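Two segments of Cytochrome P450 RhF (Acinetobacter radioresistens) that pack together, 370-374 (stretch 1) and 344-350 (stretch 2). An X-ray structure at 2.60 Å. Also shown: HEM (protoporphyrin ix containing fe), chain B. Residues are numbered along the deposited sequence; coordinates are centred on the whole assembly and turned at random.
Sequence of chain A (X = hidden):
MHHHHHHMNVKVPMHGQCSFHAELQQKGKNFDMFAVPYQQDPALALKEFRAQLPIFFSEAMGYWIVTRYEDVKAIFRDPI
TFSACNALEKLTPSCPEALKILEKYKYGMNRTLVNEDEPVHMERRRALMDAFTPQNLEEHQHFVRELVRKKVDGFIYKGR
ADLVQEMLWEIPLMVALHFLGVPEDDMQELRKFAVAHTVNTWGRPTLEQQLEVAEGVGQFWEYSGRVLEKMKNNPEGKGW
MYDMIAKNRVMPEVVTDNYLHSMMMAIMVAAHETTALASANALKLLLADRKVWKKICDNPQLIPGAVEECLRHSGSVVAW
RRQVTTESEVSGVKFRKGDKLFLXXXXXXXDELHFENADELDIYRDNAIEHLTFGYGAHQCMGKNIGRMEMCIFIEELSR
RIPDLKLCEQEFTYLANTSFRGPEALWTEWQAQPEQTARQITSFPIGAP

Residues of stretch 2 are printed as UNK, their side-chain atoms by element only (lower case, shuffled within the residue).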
ATOM      1  N   GLU A 370      -6.551 -10.425 -12.086  1.00 74.13           N
ATOM      2  CA  GLU A 370      -7.260  -9.235 -12.544  1.00 73.26           C
ATOM      3  C   GLU A 370      -7.617  -8.269 -11.407  1.00 74.33           C
ATOM      4  O   GLU A 370      -8.234  -7.230 -11.683  1.00 74.13           O
ATOM      5  CB  GLU A 370      -8.522  -9.648 -13.294  1.00 75.09           C
ATOM      6  CG  GLU A 370      -8.245 -10.225 -14.675  1.00 85.07           C
ATOM      7  CD  GLU A 370      -9.494 -10.719 -15.370  1.00100.84           C
ATOM      8  OE1 GLU A 370     -10.526 -10.932 -14.694  1.00110.09           O
ATOM      9  OE2 GLU A 370      -9.449 -10.891 -16.602  1.00112.24           O
ATOM     10  N   HIS A 371      -7.256  -8.581 -10.157  1.00 61.80           N
ATOM     11  CA  HIS A 371      -7.543  -7.708  -9.024  1.00 64.03           C
ATOM     12  C   HIS A 371      -6.907  -6.326  -9.237  1.00 64.91           C
ATOM     13  O   HIS A 371      -6.014  -6.147 -10.072  1.00 70.60           O
ATOM     14  CB  HIS A 371      -7.031  -8.340  -7.725  1.00 56.71           C
ATOM     15  CG  HIS A 371      -5.534  -8.318  -7.587  1.00 65.54           C
ATOM     16  ND1 HIS A 371      -4.821  -7.160  -7.355  1.00 66.26           N
ATOM     17  CD2 HIS A 371      -4.615  -9.312  -7.663  1.00 66.96           C
ATOM     18  CE1 HIS A 371      -3.532  -7.440  -7.303  1.00 67.14           C
ATOM     19  NE2 HIS A 371      -3.380  -8.741  -7.477  1.00 68.79           N
ATOM     20  N   LEU A 372      -7.346  -5.349  -8.433  1.00 54.99           N
ATOM     21  CA  LEU A 372      -6.912  -3.961  -8.600  1.00 63.29           C
ATOM     22  C   LEU A 372      -6.081  -3.440  -7.429  1.00 58.86           C
ATOM     23  O   LEU A 372      -5.897  -2.230  -7.311  1.00 62.45           O
ATOM     24  CB  LEU A 372      -8.120  -3.046  -8.837  1.00 57.30           C
ATOM     25  CG  LEU A 372      -8.925  -3.449 -10.072  1.00 59.32           C
ATOM     26  CD1 LEU A 372     -10.194  -2.630 -10.230  1.00 61.30           C
ATOM     27  CD2 LEU A 372      -8.051  -3.307 -11.295  1.00 53.76           C
ATOM     28  N   THR A 373      -5.569  -4.325  -6.566  1.00 57.35           N
ATOM     29  CA  THR A 373      -4.761  -3.896  -5.425  1.00 53.54           C
ATOM     30  C   THR A 373      -3.501  -3.168  -5.884  1.00 57.70           C
ATOM     31  O   THR A 373      -2.999  -2.291  -5.171  1.00 60.81           O
ATOM     32  CB  THR A 373      -4.413  -5.122  -4.542  1.00 57.21           C
ATOM     33  OG1 THR A 373      -5.605  -5.812  -4.161  1.00 54.27           O
ATOM     34  CG2 THR A 373      -3.685  -4.757  -3.272  1.00 54.38           C
ATOM     35  N   PHE A 374      -2.990  -3.478  -7.074  1.00 53.63           N
ATOM     36  CA  PHE A 374      -1.805  -2.781  -7.583  1.00 63.66           C
ATOM     37  C   PHE A 374      -2.153  -1.602  -8.478  1.00 66.42           C
ATOM     38  O   PHE A 374      -1.244  -1.004  -9.082  1.00 74.03           O
ATOM     39  CB  PHE A 374      -0.885  -3.738  -8.362  1.00 62.42           C
ATOM     40  CG  PHE A 374      -0.172  -4.744  -7.497  1.00 66.98           C
ATOM     41  CD1 PHE A 374       0.573  -4.339  -6.404  1.00 66.87           C
ATOM     42  CD2 PHE A 374      -0.255  -6.105  -7.782  1.00 70.15           C
ATOM     43  CE1 PHE A 374       1.224  -5.277  -5.609  1.00 63.42           C
ATOM     44  CE2 PHE A 374       0.387  -7.049  -6.999  1.00 61.57           C
ATOM     45  CZ  PHE A 374       1.131  -6.638  -5.911  1.00 61.17           C
ATOM     46  N   UNK A 344     -12.344   2.392  -4.200  1.00 64.14           N
ATOM     47  CA  UNK A 344     -12.228   1.411  -3.109  1.00 65.52           C
ATOM     48  C   UNK A 344     -11.911   0.050  -3.727  1.00 64.64           C
ATOM     49  O   UNK A 344     -12.795  -0.770  -3.978  1.00 63.19           O
ATOM     50  c   UNK A 344     -13.748   2.737  -1.713  1.00 67.01           C
ATOM     51  c   UNK A 344     -13.464   1.376  -2.223  1.00 62.61           C
ATOM     52  c   UNK A 344     -13.216   0.429  -1.053  1.00 58.83           C
ATOM     53  N   UNK A 345     -10.612  -0.202  -3.929  1.00 58.79           N
ATOM     54  CA  UNK A 345     -10.179  -1.408  -4.631  1.00 65.57           C
ATOM     55  C   UNK A 345     -10.504  -2.690  -3.862  1.00 62.22           C
ATOM     56  O   UNK A 345     -10.759  -3.726  -4.484  1.00 54.93           O
ATOM     57  c   UNK A 345      -8.687  -1.334  -4.930  1.00 64.22           C
ATOM     58  o   UNK A 345      -7.999  -0.759  -3.848  1.00 67.92           O
ATOM     59  N   UNK A 346     -10.485  -2.659  -2.525  1.00 59.24           N
ATOM     60  CA  UNK A 346     -11.012  -3.791  -1.767  1.00 60.28           C
ATOM     61  C   UNK A 346     -12.436  -4.125  -2.200  1.00 58.84           C
ATOM     62  O   UNK A 346     -12.789  -5.298  -2.351  1.00 62.48           O
ATOM     63  c   UNK A 346     -10.976  -3.489  -0.269  1.00 52.23           C
ATOM     64  N   UNK A 347     -13.263  -3.101  -2.419  1.00 58.87           N
ATOM     65  CA  UNK A 347     -14.640  -3.320  -2.840  1.00 58.62           C
ATOM     66  C   UNK A 347     -14.696  -3.878  -4.250  1.00 67.51           C
ATOM     67  O   UNK A 347     -15.495  -4.778  -4.544  1.00 61.86           O
ATOM     68  o   UNK A 347     -16.711  -2.185  -3.283  1.00 59.59           O
ATOM     69  c   UNK A 347     -15.418  -2.011  -2.761  1.00 55.17           C
ATOM     70  N   UNK A 348     -13.869  -3.324  -5.141  1.00 66.78           N
ATOM     71  CA  UNK A 348     -13.868  -3.771  -6.526  1.00 69.33           C
ATOM     72  C   UNK A 348     -13.422  -5.221  -6.624  1.00 70.74           C
ATOM     73  O   UNK A 348     -13.896  -5.976  -7.489  1.00 65.22           O
ATOM     74  c   UNK A 348     -12.951  -2.883  -7.358  1.00 65.05           C
ATOM     75  N   UNK A 349     -12.495  -5.620  -5.747  1.00 68.76           N
ATOM     76  CA  UNK A 349     -11.983  -6.977  -5.734  1.00 72.89           C
ATOM     77  C   UNK A 349     -12.976  -7.956  -5.137  1.00 77.37           C
ATOM     78  O   UNK A 349     -12.800  -9.170  -5.313  1.00 78.72           O
ATOM     79  c   UNK A 349      -9.547  -6.302  -5.716  1.00 68.94           C
ATOM     80  c   UNK A 349     -10.661  -7.036  -4.982  1.00 64.94           C
ATOM     81  o   UNK A 349      -9.693  -5.952  -6.898  1.00 65.05           O
ATOM     82  n   UNK A 349      -8.407  -6.098  -5.034  1.00 56.78           N
ATOM     83  N   UNK A 350     -14.022  -7.460  -4.468  1.00 65.49           N
ATOM     84  CA  UNK A 350     -15.098  -8.312  -3.989  1.00 62.24           C
ATOM     85  C   UNK A 350     -16.373  -8.103  -4.788  1.00 67.77           C
ATOM     86  O   UNK A 350     -17.465  -8.433  -4.312  1.00 70.08           O
ATOM     87  c   UNK A 350     -13.406 -10.092  -0.197  1.00 69.38           C
ATOM     88  c   UNK A 350     -12.974  -8.354  -1.462  1.00 67.28           C
ATOM     89  c   UNK A 350     -15.328  -8.065  -2.506  1.00 60.13           C
ATOM     90  n   UNK A 350     -14.511  -9.774  -0.846  1.00 68.59           N
ATOM     91  c   UNK A 350     -14.278  -8.674  -1.638  1.00 66.10           C
ATOM     92  n   UNK A 350     -12.452  -9.256  -0.566  1.00 67.96           N
TER
HETATM   93  CHA HEM B 500       2.093   2.504  -7.373  1.00 58.42           C
HETATM   94  CHB HEM B 500       0.168  -0.758  -4.316  1.00 64.35           C
HETATM   95  CHC HEM B 500       4.600  -2.422  -3.147  1.00 58.30           C
HETATM   96  CHD HEM B 500       6.479   1.159  -5.841  1.00 62.79           C
HETATM   97  C1A HEM B 500       1.173   1.786  -6.641  1.00 59.53           C
HETATM   98  C2A HEM B 500      -0.268   1.962  -6.629  1.00 65.64           C
HETATM   99  C3A HEM B 500      -0.792   1.071  -5.793  1.00 61.68           C
HETATM  100  C4A HEM B 500       0.288   0.285  -5.222  1.00 66.46           C
HETATM  101  CMA HEM B 500      -2.299   0.923  -5.495  1.00 53.53           C
HETATM  102  CAA HEM B 500      -1.072   2.994  -7.453  1.00 55.70           C
HETATM  103  CBA HEM B 500      -1.602   2.268  -8.674  1.00 55.86           C
HETATM  104  CGA HEM B 500      -2.334   3.202  -9.599  1.00 62.45           C
HETATM  105  O1A HEM B 500      -2.458   4.409  -9.274  1.00 60.68           O
HETATM  106  O2A HEM B 500      -2.788   2.725 -10.666  1.00 57.16           O
HETATM  107  C1B HEM B 500       1.179  -1.541  -3.811  1.00 62.66           C
HETATM  108  C2B HEM B 500       1.000  -2.757  -3.042  1.00 67.79           C
HETATM  109  C3B HEM B 500       2.229  -3.214  -2.702  1.00 61.48           C
HETATM  110  C4B HEM B 500       3.222  -2.302  -3.255  1.00 63.35           C
HETATM  111  CMB HEM B 500      -0.392  -3.358  -2.704  1.00 58.42           C
HETATM  112  CAB HEM B 500       2.634  -4.479  -1.909  1.00 56.96           C
HETATM  113  CBB HEM B 500       1.814  -5.475  -1.575  1.00 56.08           C
HETATM  114  C1C HEM B 500       5.509  -1.596  -3.772  1.00 64.17           C
HETATM  115  C2C HEM B 500       6.959  -1.656  -3.701  1.00 67.48           C
HETATM  116  C3C HEM B 500       7.451  -0.652  -4.463  1.00 70.25           C
HETATM  117  C4C HEM B 500       6.342   0.061  -5.030  1.00 64.02           C
HETATM  118  CMC HEM B 500       7.737  -2.713  -2.887  1.00 62.17           C
HETATM  119  CAC HEM B 500       8.907  -0.210  -4.777  1.00 72.77           C
HETATM  120  CBC HEM B 500       9.974  -0.813  -4.251  1.00 84.17           C
HETATM  121  C1D HEM B 500       5.475   1.853  -6.470  1.00 61.68           C
HETATM  122  C2D HEM B 500       5.653   2.989  -7.342  1.00 64.83           C
HETATM  123  C3D HEM B 500       4.453   3.358  -7.776  1.00 67.66           C
HETATM  124  C4D HEM B 500       3.457   2.467  -7.192  1.00 63.41           C
HETATM  125  CMD HEM B 500       6.989   3.670  -7.713  1.00 65.40           C
HETATM  126  CAD HEM B 500       4.201   4.559  -8.717  1.00 73.07           C
HETATM  127  CBD HEM B 500       4.291   4.169 -10.185  1.00 76.93           C
HETATM  128  CGD HEM B 500       3.595   5.222 -11.018  1.00 80.31           C
HETATM  129  O1D HEM B 500       3.096   6.206 -10.432  1.00 80.11           O
HETATM  130  O2D HEM B 500       3.523   5.087 -12.264  1.00 82.50           O
HETATM  131  NA  HEM B 500       1.471   0.766  -5.761  1.00 68.45           N
HETATM  132  NB  HEM B 500       2.541  -1.297  -3.919  1.00 64.09           N
HETATM  133  NC  HEM B 500       5.179  -0.531  -4.592  1.00 67.64           N
HETATM  134  ND  HEM B 500       4.121   1.559  -6.404  1.00 62.99           N
HETATM  135 FE   HEM B 500       3.359   0.107  -5.163  1.00 59.25          FE
HETATM  136  O   HOH W   1       3.325   1.733  -3.534  1.00 78.69           O

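Position 344 has three side-chain carbons, one of them bonded to CA and carrying the other two. A branch at CB with two methyls and no other element is valine. Val344 touches nothing on stretch 1. It sits at the N-cap position, and its carbonyl O accepts the backbone N of position 348 at 3.0 Å.

Position 345 has one carbon followed by one oxygen. Its CB points toward stretch 1 and lies 3.8 Å from the carbonyl O of Leu372. A single carbon ending in a lone oxygen is serine. Ser345 opens the helix, with chi1 in the p well.

Position 346 has one side-chain carbon, which points away from stretch 1 and makes no contact there. One carbon alone is alanine, so this is Ala346.

Position 347 again has one carbon and one oxygen, out of reach of stretch 1. This is serine. The hydroxyl of Ser347 is hydrogen-bonded elsewhere in the structure.

Position 348 has one carbon, directed toward stretch 1. CB of position 348 lies 4.0 Å from CD1 of Leu372. The residue is alanine. The small side chain of Ala348 makes an apolar contact with the leucine methyl.

Position 349 has two carbons, the second carrying one oxygen and one nitrogen. The side-chain oxygen of position 349 is 2.9 Å from N of Leu372, and its side-chain nitrogen is 2.9 Å from OG1 of Thr373. A short chain ending in an amide is asparagine. The CB of Asn349 points sideways, but the end of the side chain comes nearer to stretch 1.

Position 350 has one carbon, then a five-membered ring of three carbons and two nitrogens. It does not reach stretch 1. The ring is imidazole and the residue is histidine. Both ring nitrogens of His350 are hydrogen-bonded elsewhere in the structure.

The contact is small, burying 215 Å² over both sides, and Asn349 contributes the largest share. Stretch 1 has no regular helix or strand. Leu372 N donates to Asn349 OD1 at 2.9 Å, with an angle of 157° at the hydrogen. Asn349 OD1 also lies 3.5 Å from CA of His371. Within stretch 1, Thr373 N donates to ND1 of His371 at 3.0 Å, which links the loop across Leu372. Leu372 adds packing against Ser345 and Ala348. Beyond the contact, the loop meets the haem, with Thr373 O 3.3 Å from HEM CMA.

Stretch 2 (344-350) VSASANH
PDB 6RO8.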